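Local coordinates for penicillin binding protein 2X (Streptococcus thermophilus, PDB 5U47) that probably cross-links peptidoglycan strands as a transpeptidase of the cell-division machinery and is a target of beta-lactam antibiotics, at residues Y36-G40 / T575-V580; S223-F229 / E568-M572; I330-S334 / Y353-V357; P313-N319 / G342-A348. The protein carries 1 engineered substitution. All blocks are in the same frame, centred on the assembly; numbering follows the deposited sequence.

Contact 1: residues Y36-G40 / T575-V580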
loop_
_atom_site.group_PDB
_atom_site.type_symbol
_atom_site.label_atom_id
_atom_site.label_comp_id
_atom_site.label_asym_id
_atom_site.label_seq_id
_atom_site.Cartn_x
_atom_site.Cartn_y
_atom_site.Cartn_z
ATOM N N TYR A 36 -12.004 -1.691 6.091
ATOM C CA TYR A 36 -12.494 -0.375 6.470
ATOM C C TYR A 36 -11.455 0.718 6.261
ATOM O O TYR A 36 -10.254 0.451 6.103
ATOM C CB TYR A 36 -12.813 -0.364 7.973
ATOM C CG TYR A 36 -13.932 -1.263 8.457
ATOM C CD1 TYR A 36 -15.268 -0.923 8.249
ATOM C CD2 TYR A 36 -13.662 -2.411 9.185
ATOM C CE1 TYR A 36 -16.294 -1.707 8.734
ATOM C CE2 TYR A 36 -14.679 -3.218 9.666
ATOM C CZ TYR A 36 -15.994 -2.859 9.438
ATOM O OH TYR A 36 -16.994 -3.649 9.891
ATOM N N ASP A 37 -11.906 1.959 6.295
ATOM C CA ASP A 37 -10.994 3.048 6.336
ATOM C C ASP A 37 -10.607 3.194 7.848
ATOM O O ASP A 37 -11.046 2.391 8.695
ATOM C CB ASP A 37 -11.562 4.333 5.695
ATOM C CG ASP A 37 -12.327 5.219 6.676
ATOM O OD1 ASP A 37 -12.914 4.713 7.644
ATOM O OD2 ASP A 37 -12.330 6.435 6.445
ATOM N N ARG A 38 -9.823 4.204 8.179
ATOM C CA ARG A 38 -9.308 4.372 9.553
ATOM C C ARG A 38 -10.374 4.617 10.634
ATOM O O ARG A 38 -10.100 4.395 11.816
ATOM C CB ARG A 38 -8.245 5.481 9.584
ATOM C CG ARG A 38 -8.801 6.878 9.343
ATOM C CD ARG A 38 -7.708 7.904 9.158
ATOM N NE ARG A 38 -6.897 8.083 10.366
ATOM C CZ ARG A 38 -5.680 7.579 10.593
ATOM N NH1 ARG A 38 -5.018 6.877 9.668
ATOM N NH2 ARG A 38 -5.080 7.849 11.753
ATOM N N ASN A 39 -11.577 5.042 10.223
ATOM C CA ASN A 39 -12.675 5.335 11.144
ATOM C C ASN A 39 -13.872 4.423 10.962
ATOM O O ASN A 39 -14.971 4.779 11.376
ATOM C CB ASN A 39 -13.101 6.804 11.002
ATOM C CG ASN A 39 -12.092 7.753 11.581
ATOM O OD1 ASN A 39 -11.638 7.575 12.705
ATOM N ND2 ASN A 39 -11.749 8.773 10.839
ATOM N N GLY A 40 -13.688 3.276 10.304
ATOM C CA GLY A 40 -14.786 2.330 10.142
ATOM C C GLY A 40 -15.712 2.485 8.941
ATOM O O GLY A 40 -16.753 1.852 8.902
ATOM N N THR A 575 -9.953 14.311 12.593
ATOM C CA THR A 575 -10.546 13.229 11.808
ATOM C C THR A 575 -9.423 12.366 11.214
ATOM O O THR A 575 -9.581 11.145 11.081
ATOM C CB THR A 575 -11.484 13.754 10.701
ATOM O OG1 THR A 575 -12.430 14.671 11.263
ATOM C CG2 THR A 575 -12.243 12.609 10.046
ATOM N N LEU A 576 -8.297 13.000 10.870
ATOM C CA LEU A 576 -7.143 12.279 10.320
ATOM C C LEU A 576 -6.202 11.739 11.396
ATOM O O LEU A 576 -5.500 10.755 11.157
ATOM C CB LEU A 576 -6.344 13.152 9.337
ATOM C CG LEU A 576 -6.975 13.481 7.984
ATOM C CD1 LEU A 576 -6.068 14.390 7.174
ATOM C CD2 LEU A 576 -7.264 12.210 7.217
ATOM N N ASP A 577 -6.151 12.391 12.559
ATOM C CA ASP A 577 -5.314 11.911 13.669
ATOM C C ASP A 577 -5.948 10.648 14.246
ATOM O O ASP A 577 -5.297 9.615 14.366
ATOM C CB ASP A 577 -5.197 12.966 14.790
ATOM C CG ASP A 577 -4.520 14.265 14.334
ATOM O OD1 ASP A 577 -3.653 14.222 13.433
ATOM O OD2 ASP A 577 -4.846 15.330 14.908
ATOM N N THR A 578 -7.233 10.742 14.572
ATOM C CA THR A 578 -7.973 9.637 15.172
ATOM C C THR A 578 -8.324 8.514 14.198
ATOM O O THR A 578 -8.347 8.682 12.972
ATOM C CB THR A 578 -9.304 10.095 15.831
ATOM O OG1 THR A 578 -10.209 10.596 14.834
ATOM C CG2 THR A 578 -9.054 11.157 16.902
ATOM N N SER A 579 -8.621 7.375 14.803
ATOM C CA SER A 579 -9.027 6.180 14.124
ATOM C C SER A 579 -9.702 5.314 15.197
ATOM O O SER A 579 -9.979 5.795 16.306
ATOM C CB SER A 579 -7.798 5.473 13.540
ATOM O OG SER A 579 -6.848 5.188 14.553
ATOM N N VAL A 580 -9.963 4.051 14.870
ATOM C CA VAL A 580 -10.506 3.113 15.862
ATOM C C VAL A 580 -9.534 2.908 17.044
ATOM O O VAL A 580 -9.932 2.343 18.059
ATOM C CB VAL A 580 -10.882 1.738 15.250
ATOM C CG1 VAL A 580 -12.119 1.863 14.370
ATOM C CG2 VAL A 580 -9.707 1.123 14.490
#
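R38 NH2 is gripped by two groups: it donates to D577 O at 3.2 Å and forms a salt bridge with E257, outside the two segments. D577 O lies in the guanidinium plane, while NH2 comes from above the plane of that carbonyl. R38 NE gives a hydrogen bond to T578 O at 3.0 Å, with the oxygen tilted a little from the guanidinium plane. L576 O sits over one face of the group and S579 CB over the other. NH1 bonds T221 O, also outside the segments. The side chain gets there by a bend at chi3 (-65°), which turns the guanidinium onto the end of helix 574-577. Next to it, the amide of N39 meets the same helix end. N39 ND2 donates to T575 O at 3.2 Å, and the carbonyl and amide planes both contain the bond. The backbone adds a bond of its own, V580 N to R38 O at 3.1 Å. The loop 36-40 keeps its shape through D37, whose OD1 accepts from N39 N at 2.9 Å. The arrangement is an Asx turn within a type I beta turn, with an arginine and an asparagine binding the carbonyls at the C-terminal end of a helix.

Contact 2: residues S223-F229 / E568-M572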
loop_
_atom_site.group_PDB
_atom_site.type_symbol
_atom_site.label_atom_id
_atom_site.label_comp_id
_atom_site.label_asym_id
_atom_site.label_seq_id
_atom_site.Cartn_x
_atom_site.Cartn_y
_atom_site.Cartn_z
ATOM N N SER A 223 -8.200 7.604 4.869
ATOM C CA SER A 223 -9.277 8.482 5.266
ATOM C C SER A 223 -10.207 8.547 4.077
ATOM O O SER A 223 -9.847 9.151 3.047
ATOM C CB SER A 223 -8.734 9.867 5.547
ATOM O OG SER A 223 -9.781 10.811 5.688
ATOM N N ALA A 224 -11.375 7.915 4.177
ATOM C CA ALA A 224 -12.318 7.950 3.052
ATOM C C ALA A 224 -12.643 9.350 2.531
ATOM O O ALA A 224 -12.636 9.550 1.308
ATOM C CB ALA A 224 -13.587 7.145 3.344
ATOM N N PRO A 225 -12.899 10.336 3.432
ATOM C CA PRO A 225 -13.171 11.696 2.943
ATOM C C PRO A 225 -12.019 12.280 2.131
ATOM O O PRO A 225 -12.232 12.859 1.054
ATOM C CB PRO A 225 -13.370 12.516 4.239
ATOM C CG PRO A 225 -13.761 11.512 5.280
ATOM C CD PRO A 225 -13.119 10.216 4.885
ATOM N N LEU A 226 -10.796 12.128 2.637
ATOM C CA LEU A 226 -9.632 12.652 1.937
ATOM C C LEU A 226 -9.429 11.908 0.628
ATOM O O LEU A 226 -9.139 12.522 -0.403
ATOM C CB LEU A 226 -8.369 12.524 2.787
ATOM C CG LEU A 226 -7.113 13.139 2.170
ATOM C CD1 LEU A 226 -7.306 14.636 2.013
ATOM C CD2 LEU A 226 -5.893 12.845 3.023
ATOM N N GLN A 227 -9.559 10.588 0.680
ATOM C CA GLN A 227 -9.393 9.751 -0.517
ATOM C C GLN A 227 -10.386 10.150 -1.610
ATOM O O GLN A 227 -10.005 10.262 -2.766
ATOM C CB GLN A 227 -9.572 8.285 -0.170
ATOM C CG GLN A 227 -9.399 7.326 -1.351
ATOM C CD GLN A 227 -7.938 7.114 -1.758
ATOM O OE1 GLN A 227 -7.058 6.929 -0.905
ATOM N NE2 GLN A 227 -7.692 7.067 -3.053
ATOM N N THR A 228 -11.653 10.347 -1.231
ATOM C CA THR A 228 -12.719 10.748 -2.174
ATOM C C THR A 228 -12.360 12.058 -2.841
ATOM O O THR A 228 -12.474 12.208 -4.055
ATOM C CB THR A 228 -14.099 10.820 -1.455
ATOM O OG1 THR A 228 -14.420 9.516 -0.967
ATOM C CG2 THR A 228 -15.223 11.269 -2.387
ATOM N N PHE A 229 -11.856 12.982 -2.045
ATOM C CA PHE A 229 -11.446 14.279 -2.537
ATOM C C PHE A 229 -10.244 14.150 -3.473
ATOM O O PHE A 229 -10.204 14.801 -4.516
ATOM C CB PHE A 229 -11.137 15.177 -1.343
ATOM C CG PHE A 229 -10.939 16.592 -1.689
ATOM C CD1 PHE A 229 -12.010 17.465 -1.715
ATOM C CD2 PHE A 229 -9.678 17.071 -1.961
ATOM C CE1 PHE A 229 -11.822 18.794 -2.031
ATOM C CE2 PHE A 229 -9.481 18.386 -2.281
ATOM C CZ PHE A 229 -10.553 19.256 -2.324
ATOM N N GLU A 568 -7.399 20.278 2.282
ATOM C CA GLU A 568 -8.448 19.422 2.831
ATOM C C GLU A 568 -7.889 18.650 4.018
ATOM O O GLU A 568 -8.542 18.553 5.042
ATOM C CB GLU A 568 -8.989 18.444 1.782
ATOM C CG GLU A 568 -10.252 17.690 2.224
ATOM C CD GLU A 568 -11.479 18.588 2.397
ATOM O OE1 GLU A 568 -11.470 19.759 1.930
ATOM O OE2 GLU A 568 -12.467 18.116 3.003
ATOM N N ALA A 569 -6.667 18.124 3.880
ATOM C CA ALA A 569 -6.033 17.369 4.960
ATOM C C ALA A 569 -5.875 18.215 6.215
ATOM O O ALA A 569 -6.187 17.760 7.333
ATOM C CB ALA A 569 -4.676 16.835 4.533
ATOM N N MET A 570 -5.368 19.435 6.026
ATOM C CA MET A 570 -5.199 20.366 7.146
ATOM C C MET A 570 -6.546 20.741 7.783
ATOM O O MET A 570 -6.640 20.842 9.003
ATOM C CB MET A 570 -4.447 21.628 6.714
ATOM C CG MET A 570 -2.984 21.406 6.371
ATOM S SD MET A 570 -1.947 20.894 7.763
ATOM C CE MET A 570 -1.895 22.386 8.738
ATOM N N SER A 571 -7.590 20.920 6.973
ATOM C CA SER A 571 -8.891 21.303 7.514
ATOM C C SER A 571 -9.552 20.187 8.348
ATOM O O SER A 571 -10.415 20.481 9.172
ATOM C CB SER A 571 -9.857 21.719 6.397
ATOM O OG SER A 571 -10.257 20.576 5.652
ATOM N N MET A 572 -9.147 18.927 8.145
ATOM C CA MET A 572 -9.773 17.797 8.852
ATOM C C MET A 572 -9.402 17.658 10.329
ATOM O O MET A 572 -10.272 17.327 11.148
ATOM C CB MET A 572 -9.546 16.495 8.092
ATOM C CG MET A 572 -10.353 16.464 6.802
ATOM S SD MET A 572 -10.001 15.064 5.724
ATOM C CE MET A 572 -10.743 13.734 6.665
#
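With CG anti to the backbone N in both F229 (chi1 -170°) and E568 (chi1 -170°), the two side chains reach across and meet in the gap between their helices. These are helices 224-241 and 558-572, which pack nearly antiparallel; the short segments cross at 161° with axes 10.4 Å apart. The second helix belongs to the transpeptidase domain. E568 CB lies over one face of the F229 ring, toward its rim, in a CH-pi contact of 4.2 Å to the ring centroid. The E568 chain then bends at chi2, which lays the carboxylate almost parallel to the ring. L226 takes the middle of the interface. Its CD1 comes within 4.3 Å of A569 CB, while its CB faces M572 SD. L226 also touches L259 and A260 of strand 258-264, so helix 224-241 rests on the five-stranded sheet here. At the start of helix 224-241, S223 is the N-cap, and its OG accepts a weak bond from L226 N. The M572 side chain crosses P225 at about a right angle, and the bend at chi3 brings CE to the proline ring. M572 CE stands 3.8 Å from P225 CB and 3.2 Å from S223 OG.

Contact 3: residues I330-S334 / Y353-V357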
loop_
_atom_site.group_PDB
_atom_site.type_symbol
_atom_site.label_atom_id
_atom_site.label_comp_id
_atom_site.label_asym_id
_atom_site.label_seq_id
_atom_site.Cartn_x
_atom_site.Cartn_y
_atom_site.Cartn_z
ATOM N N ILE A 330 26.923 16.238 -18.376
ATOM C CA ILE A 330 25.753 16.616 -17.578
ATOM C C ILE A 330 25.494 18.114 -17.744
ATOM O O ILE A 330 26.399 18.923 -17.597
ATOM C CB ILE A 330 25.950 16.250 -16.089
ATOM C CG1 ILE A 330 26.046 14.726 -15.943
ATOM C CG2 ILE A 330 24.815 16.816 -15.233
ATOM C CD1 ILE A 330 26.433 14.235 -14.559
ATOM N N ASN A 331 24.249 18.468 -18.039
ATOM C CA ASN A 331 23.851 19.858 -18.248
ATOM C C ASN A 331 22.532 20.185 -17.556
ATOM O O ASN A 331 21.753 19.293 -17.222
ATOM C CB ASN A 331 23.728 20.121 -19.747
ATOM C CG ASN A 331 25.073 20.160 -20.447
ATOM O OD1 ASN A 331 25.859 21.101 -20.279
ATOM N ND2 ASN A 331 25.331 19.157 -21.271
ATOM N N ASP A 332 22.290 21.475 -17.334
ATOM C CA ASP A 332 21.042 21.924 -16.715
ATOM C C ASP A 332 19.910 22.002 -17.741
ATOM O O ASP A 332 20.149 22.096 -18.950
ATOM C CB ASP A 332 21.238 23.255 -15.980
ATOM C CG ASP A 332 22.023 23.092 -14.674
ATOM O OD1 ASP A 332 22.325 21.938 -14.294
ATOM O OD2 ASP A 332 22.321 24.111 -14.011
ATOM N N TRP A 333 18.677 21.955 -17.242
ATOM C CA TRP A 333 17.483 21.968 -18.099
ATOM C C TRP A 333 17.402 23.174 -19.039
ATOM O O TRP A 333 17.056 23.029 -20.207
ATOM C CB TRP A 333 16.188 21.848 -17.255
ATOM C CG TRP A 333 15.950 22.961 -16.257
ATOM C CD1 TRP A 333 16.298 22.966 -14.934
ATOM C CD2 TRP A 333 15.289 24.216 -16.499
ATOM N NE1 TRP A 333 15.907 24.144 -14.343
ATOM C CE2 TRP A 333 15.284 24.928 -15.277
ATOM C CE3 TRP A 333 14.701 24.805 -17.624
ATOM C CZ2 TRP A 333 14.717 26.202 -15.151
ATOM C CZ3 TRP A 333 14.138 26.077 -17.501
ATOM C CH2 TRP A 333 14.156 26.760 -16.271
ATOM N N SER A 334 17.737 24.353 -18.533
ATOM C CA SER A 334 17.669 25.569 -19.330
ATOM C C SER A 334 18.711 25.587 -20.463
ATOM O O SER A 334 18.466 26.170 -21.519
ATOM C CB SER A 334 17.828 26.786 -18.429
ATOM O OG SER A 334 19.026 26.695 -17.688
ATOM N N TYR A 353 16.555 26.046 -8.427
ATOM C CA TYR A 353 16.515 25.993 -9.876
ATOM C C TYR A 353 16.540 24.581 -10.439
ATOM O O TYR A 353 16.360 24.384 -11.640
ATOM C CB TYR A 353 17.743 26.784 -10.381
ATOM C CG TYR A 353 17.809 27.103 -11.847
ATOM C CD1 TYR A 353 17.043 28.135 -12.377
ATOM C CD2 TYR A 353 18.697 26.432 -12.701
ATOM C CE1 TYR A 353 17.113 28.467 -13.717
ATOM C CE2 TYR A 353 18.785 26.765 -14.056
ATOM C CZ TYR A 353 17.981 27.782 -14.552
ATOM O OH TYR A 353 18.037 28.146 -15.879
ATOM N N SER A 354 16.757 23.604 -9.566
ATOM C CA SER A 354 16.883 22.203 -9.948
ATOM C C SER A 354 18.041 22.029 -10.953
ATOM O O SER A 354 17.898 21.386 -11.989
ATOM C CB SER A 354 15.575 21.649 -10.485
ATOM O OG SER A 354 15.559 20.227 -10.364
ATOM N N SER A 355 19.193 22.589 -10.601
ATOM C CA SER A 355 20.399 22.476 -11.409
ATOM C C SER A 355 21.090 21.127 -11.212
ATOM O O SER A 355 21.604 20.852 -10.132
ATOM C CB SER A 355 21.380 23.596 -11.046
ATOM O OG SER A 355 22.636 23.430 -11.699
ATOM N N ASN A 356 21.090 20.293 -12.255
ATOM C CA ASN A 356 21.800 19.003 -12.229
ATOM C C ASN A 356 23.305 19.188 -12.003
ATOM O O ASN A 356 23.947 18.372 -11.332
ATOM C CB ASN A 356 21.628 18.241 -13.544
ATOM C CG ASN A 356 20.254 17.656 -13.718
ATOM O OD1 ASN A 356 19.437 17.611 -12.795
ATOM N ND2 ASN A 356 20.001 17.169 -14.910
ATOM N N VAL A 357 23.862 20.250 -12.580
ATOM C CA VAL A 357 25.288 20.559 -12.450
ATOM C C VAL A 357 25.644 20.867 -10.997
ATOM O O VAL A 357 26.609 20.314 -10.451
ATOM C CB VAL A 357 25.687 21.746 -13.356
ATOM C CG1 VAL A 357 27.113 22.184 -13.087
ATOM C CG2 VAL A 357 25.502 21.388 -14.832
HETATM O O HOH W 1 18.961 20.844 -14.448
#
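The segment 353-357 carries the Schellman motif that ends helix 347-352 and the S354-S355-N356 sequence, which is consistent with the SxN motif of penicillin-binding proteins. D332 and W333 meet it from the segment 330-334. S354 OG bonds K298 and K505, and N356 OD1 bonds K298, as expected for such an active site. D332 holds the start of helix 356-366. Its OD1 uses the syn lone pair to accept from V357 N at 2.9 Å, and this bond is almost straight (174°). S355 OG donates to D332 OD2, but the modelled bond is very short and its exact length is doubtful. N319 ND2 is a second donor to OD2. W333 has CG between its backbone N and carbonyl carbon (chi1 61°), which folds the indole back over Y353. The two rings meet obliquely, with planes 31° apart, and W333 CZ2 lies over one face of the Y353 ring, 3.6 Å from Y353 CE1. I330 CG2 packs on N356 CB. A water joins the backbones, accepting from W333 N and N356 N and donating to S354 O at 2.7 Å. W333 NE1 donates to Y353 O at 2.8 Å, with the oxygen in the indole plane.

Contact 4: residues P313-N319 / G342-A348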
loop_
_atom_site.group_PDB
_atom_site.type_symbol
_atom_site.label_atom_id
_atom_site.label_comp_id
_atom_site.label_asym_id
_atom_site.label_seq_id
_atom_site.Cartn_x
_atom_site.Cartn_y
_atom_site.Cartn_z
ATOM N N PRO A 313 25.959 27.131 1.387
ATOM C CA PRO A 313 24.841 27.631 0.562
ATOM C C PRO A 313 25.204 28.785 -0.369
ATOM O O PRO A 313 24.650 28.876 -1.469
ATOM C CB PRO A 313 23.810 28.115 1.603
ATOM C CG PRO A 313 24.607 28.387 2.835
ATOM C CD PRO A 313 25.729 27.387 2.825
ATOM N N ASN A 314 26.139 29.622 0.085
ATOM C CA ASN A 314 26.555 30.836 -0.607
ATOM C C ASN A 314 27.614 30.657 -1.683
ATOM O O ASN A 314 27.725 31.508 -2.569
ATOM C CB ASN A 314 27.080 31.822 0.436
ATOM C CG ASN A 314 26.093 32.036 1.566
ATOM O OD1 ASN A 314 24.886 31.912 1.370
ATOM N ND2 ASN A 314 26.602 32.344 2.756
ATOM N N ALA A 315 28.409 29.587 -1.605
ATOM C CA ALA A 315 29.440 29.344 -2.616
ATOM C C ALA A 315 28.768 29.301 -3.977
ATOM O O ALA A 315 27.618 28.849 -4.097
ATOM C CB ALA A 315 30.181 28.046 -2.341
ATOM N N THR A 316 29.456 29.788 -5.001
ATOM C CA THR A 316 28.861 29.831 -6.320
ATOM C C THR A 316 29.549 28.929 -7.313
ATOM O O THR A 316 30.633 28.417 -7.062
ATOM C CB THR A 316 28.816 31.271 -6.858
ATOM O OG1 THR A 316 30.146 31.779 -6.985
ATOM C CG2 THR A 316 28.002 32.164 -5.913
ATOM N N TYR A 317 28.887 28.734 -8.448
ATOM C CA TYR A 317 29.406 27.902 -9.527
ATOM C C TYR A 317 28.728 28.331 -10.822
ATOM O O TYR A 317 27.746 29.074 -10.797
ATOM C CB TYR A 317 29.124 26.412 -9.249
ATOM C CG TYR A 317 27.655 26.048 -9.358
ATOM C CD1 TYR A 317 26.791 26.219 -8.286
ATOM C CD2 TYR A 317 27.132 25.550 -10.549
ATOM C CE1 TYR A 317 25.451 25.903 -8.393
ATOM C CE2 TYR A 317 25.792 25.228 -10.665
ATOM C CZ TYR A 317 24.957 25.413 -9.593
ATOM O OH TYR A 317 23.620 25.092 -9.715
ATOM N N SER A 318 29.246 27.852 -11.948
ATOM C CA SER A 318 28.664 28.149 -13.244
ATOM C C SER A 318 28.156 26.862 -13.896
ATOM O O SER A 318 28.827 25.836 -13.857
ATOM C CB SER A 318 29.697 28.808 -14.157
ATOM O OG SER A 318 29.110 29.095 -15.408
ATOM N N ASN A 319 26.971 26.930 -14.503
ATOM C CA ASN A 319 26.407 25.784 -15.219
ATOM C C ASN A 319 26.616 25.935 -16.730
ATOM O O ASN A 319 26.083 25.142 -17.508
ATOM C CB ASN A 319 24.907 25.646 -14.913
ATOM C CG ASN A 319 24.083 26.825 -15.417
ATOM O OD1 ASN A 319 24.623 27.808 -15.938
ATOM N ND2 ASN A 319 22.765 26.731 -15.264
ATOM N N GLY A 342 24.029 30.217 -19.884
ATOM C CA GLY A 342 24.646 29.775 -18.634
ATOM C C GLY A 342 24.553 30.894 -17.618
ATOM O O GLY A 342 24.262 32.031 -17.980
ATOM N N ARG A 343 24.788 30.578 -16.346
ATOM C CA ARG A 343 24.728 31.589 -15.288
ATOM C C ARG A 343 25.412 31.117 -13.999
ATOM O O ARG A 343 25.523 29.912 -13.735
ATOM C CB ARG A 343 23.266 31.987 -15.026
ATOM C CG ARG A 343 23.026 32.922 -13.839
ATOM C CD ARG A 343 21.594 33.445 -13.790
ATOM N NE ARG A 343 20.595 32.384 -13.974
ATOM C CZ ARG A 343 19.276 32.562 -13.893
ATOM N NH1 ARG A 343 18.762 33.750 -13.580
ATOM N NH2 ARG A 343 18.463 31.528 -14.097
ATOM N N THR A 344 25.876 32.091 -13.217
ATOM C CA THR A 344 26.533 31.842 -11.945
ATOM C C THR A 344 25.462 31.856 -10.863
ATOM O O THR A 344 24.646 32.776 -10.805
ATOM C CB THR A 344 27.618 32.895 -11.659
ATOM O OG1 THR A 344 28.573 32.876 -12.719
ATOM C CG2 THR A 344 28.334 32.614 -10.344
ATOM N N MET A 345 25.459 30.821 -10.024
ATOM C CA MET A 345 24.473 30.678 -8.962
ATOM C C MET A 345 25.046 30.200 -7.655
ATOM O O MET A 345 26.060 29.522 -7.605
ATOM C CB MET A 345 23.439 29.616 -9.347
ATOM C CG MET A 345 22.433 30.017 -10.395
ATOM S SD MET A 345 21.399 28.602 -10.817
ATOM C CE MET A 345 22.557 27.614 -11.765
ATOM N N SER A 346 24.329 30.548 -6.600
ATOM C CA SER A 346 24.577 30.054 -5.257
ATOM C C SER A 346 24.155 28.570 -5.287
ATOM O O SER A 346 23.386 28.185 -6.163
ATOM C CB SER A 346 23.672 30.840 -4.308
ATOM O OG SER A 346 23.699 30.367 -2.999
ATOM N N PHE A 347 24.655 27.728 -4.380
ATOM C CA PHE A 347 24.208 26.323 -4.360
ATOM C C PHE A 347 22.748 26.224 -3.934
ATOM O O PHE A 347 22.024 25.326 -4.384
ATOM C CB PHE A 347 25.093 25.428 -3.485
ATOM C CG PHE A 347 26.389 25.045 -4.141
ATOM C CD1 PHE A 347 26.425 24.010 -5.072
ATOM C CD2 PHE A 347 27.564 25.713 -3.845
ATOM C CE1 PHE A 347 27.611 23.646 -5.689
ATOM C CE2 PHE A 347 28.758 25.358 -4.464
ATOM C CZ PHE A 347 28.781 24.323 -5.389
ATOM N N ALA A 348 22.318 27.155 -3.079
ATOM C CA ALA A 348 20.919 27.185 -2.623
ATOM C C ALA A 348 20.020 27.509 -3.813
ATOM O O ALA A 348 18.942 26.912 -3.985
ATOM C CB ALA A 348 20.741 28.220 -1.524
HETATM O O HOH W 2 28.222 31.643 -15.871
#
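Y317 and F347 stack in an offset fashion, their centroids 5.0 Å apart and planes 30° apart. Y317 CD1 lies over one face of the F347 ring, toward its rim. A315 CB meets the same ring at its edge, 3.7 Å from F347 CE2. Y317 CG sits between the backbone N and the carbonyl carbon (chi1 70°), which leans the ring over the neighbouring strand. M345 crosses it obliquely. The methionine chain bends at chi3, and its CE ends 3.4 Å from Y317 OH. That hydroxyl bonds S355. The sheet's other side bears T316, S318, T344 and S346. There a water bonds S318 OG, with a weaker link to T344 OG1. Y317 and M345 form the hydrogen-bonded pair, with M345 N to Y317 O at 3.0 Å and Y317 N to M345 O at 3.1 Å. N319 then turns its OD1 to R343 N at 2.8 Å. At the other end S346 is the N-cap of helix 347-352. S346 OG donates to P313 O, though the very short modelled length is doubtful. P313 O also accepts weak bonds from F347 N and A348 N. The whole is a short two-stranded antiparallel sheet in the transpeptidase domain, running directly into a helix.

How the contacts relate
From the N terminus, the loop 36-40 pairs with 575-580, so contact 1 closes the longest loop and brings the N-terminal region to the chain after the transpeptidase helices. Contact 2 nests inside it, joining helix 224-241 to helix 558-572. The two touch, with D37 OD2 near A224 N and L576 packed on S223 and A569. Contacts 3 and 4 both nest within contact 2, about 36 Å and about 40 Å from it, centre to centre. Their segments cross along the chain, in the order 313-319, 330-334, 342-348, 353-357. They meet through Y317 with S355 and N319 with D332, tying the small sheet to the start of helix 356-366.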